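Local coordinates for protein poly-beta-1,6-N-acetyl-D-glucosamine N-deacetylase (Aggregatibacter actinomycetemcomitans, PDB 4U10) that probably removes acetyl groups from poly-beta-1,6-N-acetyl-D-glucosamine, this chain being its metal-binding polysaccharide deacetylase part, at residues Arg131-Glu134 against Leu138-Ile141. Sequence-based numbering, arbitrary orientation.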
loop_
_atom_site.group_PDB
_atom_site.type_symbol
_atom_site.label_atom_id
_atom_site.label_comp_id
_atom_site.label_asym_id
_atom_site.label_seq_id
_atom_site.Cartn_x
_atom_site.Cartn_y
_atom_site.Cartn_z
ATOM N N ARG A 131 -2.018 -11.768 -10.584
ATOM C CA ARG A 131 -1.472 -13.156 -10.606
ATOM C C ARG A 131 -0.109 -13.281 -11.297
ATOM O O ARG A 131 0.784 -13.904 -10.756
ATOM C CB ARG A 131 -2.475 -14.157 -11.229
ATOM C CG ARG A 131 -3.492 -14.722 -10.235
ATOM C CD ARG A 131 -4.320 -15.824 -10.915
ATOM N NE ARG A 131 -5.134 -15.262 -11.994
ATOM C CZ ARG A 131 -6.315 -14.712 -11.813
ATOM N NH1 ARG A 131 -6.838 -14.654 -10.572
ATOM N NH2 ARG A 131 -7.000 -14.189 -12.841
ATOM N N GLU A 132 0.048 -12.684 -12.467
ATOM C CA GLU A 132 1.336 -12.699 -13.172
ATOM C C GLU A 132 2.472 -12.080 -12.324
ATOM O O GLU A 132 3.587 -12.629 -12.224
ATOM C CB GLU A 132 1.208 -11.978 -14.521
ATOM C CG GLU A 132 2.443 -12.071 -15.381
ATOM C CD GLU A 132 2.393 -11.193 -16.624
ATOM O OE1 GLU A 132 1.296 -10.924 -17.183
ATOM O OE2 GLU A 132 3.481 -10.759 -17.089
HETATM N N MSE A 133 2.186 -10.951 -11.711
HETATM C CA MSE A 133 3.175 -10.255 -10.878
HETATM C C MSE A 133 3.548 -11.057 -9.686
HETATM O O MSE A 133 4.699 -11.101 -9.327
HETATM C CB MSE A 133 2.661 -8.861 -10.403
HETATM C CG MSE A 133 2.764 -7.920 -11.583
HETATM SE SE MSE A 133 2.292 -6.057 -11.276
HETATM C CE MSE A 133 0.400 -6.259 -10.832
ATOM N N GLU A 134 2.582 -11.671 -9.025
ATOM C CA GLU A 134 2.849 -12.501 -7.819
ATOM C C GLU A 134 3.630 -13.767 -8.177
ATOM O O GLU A 134 4.560 -14.130 -7.473
ATOM C CB GLU A 134 1.538 -12.840 -7.101
ATOM C CG GLU A 134 1.734 -13.472 -5.726
ATOM C CD GLU A 134 2.098 -14.968 -5.786
ATOM O OE1 GLU A 134 1.706 -15.678 -6.764
ATOM O OE2 GLU A 134 2.815 -15.401 -4.856
ATOM N N LEU A 138 8.361 -11.628 -7.532
ATOM C CA LEU A 138 8.828 -10.290 -7.151
ATOM C C LEU A 138 7.839 -9.458 -6.313
ATOM O O LEU A 138 8.225 -8.565 -5.566
ATOM C CB LEU A 138 9.229 -9.495 -8.399
ATOM C CG LEU A 138 10.508 -9.976 -9.088
ATOM C CD1 LEU A 138 10.720 -9.112 -10.300
ATOM C CD2 LEU A 138 11.684 -9.920 -8.151
ATOM N N VAL A 139 6.577 -9.741 -6.426
ATOM C CA VAL A 139 5.546 -8.881 -5.873
ATOM C C VAL A 139 4.679 -9.653 -4.872
ATOM O O VAL A 139 4.017 -10.639 -5.229
ATOM C CB VAL A 139 4.667 -8.305 -6.983
ATOM C CG1 VAL A 139 3.615 -7.313 -6.404
ATOM C CG2 VAL A 139 5.517 -7.692 -8.113
ATOM N N GLU A 140 4.688 -9.181 -3.631
ATOM C CA GLU A 140 3.844 -9.650 -2.553
ATOM C C GLU A 140 2.532 -8.823 -2.588
ATOM O O GLU A 140 2.594 -7.580 -2.663
ATOM C CB GLU A 140 4.570 -9.369 -1.240
ATOM C CG GLU A 140 3.753 -9.500 0.056
ATOM C CD GLU A 140 3.966 -10.824 0.737
ATOM O OE1 GLU A 140 5.006 -11.427 0.500
ATOM O OE2 GLU A 140 3.114 -11.249 1.491
ATOM N N ILE A 141 1.382 -9.510 -2.607
ATOM C CA ILE A 141 0.053 -8.857 -2.508
ATOM C C ILE A 141 -0.427 -8.596 -1.069
ATOM O O ILE A 141 -0.659 -9.490 -0.314
ATOM C CB ILE A 141 -1.019 -9.608 -3.295
ATOM C CG1 ILE A 141 -0.483 -10.004 -4.648
ATOM C CG2 ILE A 141 -2.228 -8.696 -3.509
ATOM C CD1 ILE A 141 0.119 -8.841 -5.464
HETATM O O HOH W 1 5.636 -12.822 -5.332
#
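With CG2 set anti to its own carbonyl carbon and CG1 anti to the backbone N (chi1 -177°), Val139 turns the CG2 branch onto the end turn of helix 127-135, where it meets CB of Met133 at 3.8 Å. This is the helix-to-strand half of a beta-alpha-beta crossover in the polysaccharide deacetylase domain: the helix packs on strand 139-141, which follows it after a short turn and pairs in parallel with strand 95-99. Met133, a selenomethionine, touches Val139 by the root of its side chain, while its outer part packs against Met80 and Tyr85 of helix 79-91 and on Phe97. The carbonyl of Met133 also lies against the valine, its O 3.6 Å from Val139 CB; that same O takes a hydrogen bond from Ser136 in the turn.

Glu134 runs beside the strand rather than into it. Its CG is anti to the backbone N (chi1 -170°), which lays the aliphatic part near the strand, CG standing 3.7 Å from Val139 O and 4.3 Å from Ile141 CG1. The bend at chi2 then carries the carboxylate on to a salt bridge with Lys201. Ile141, which also packs on Ile195 and Ile199, lies three residues before the zinc ligand His144, the two side chains about 9 Å apart. Polar contact between helix and strand centres on Val139 O: Glu134 CA approaches it at 3.4 Å in a CA-H...O contact, with 159° at the hydrogen, and one water donates to both Glu134 O and Val139 O, each 2.7 Å from the water oxygen.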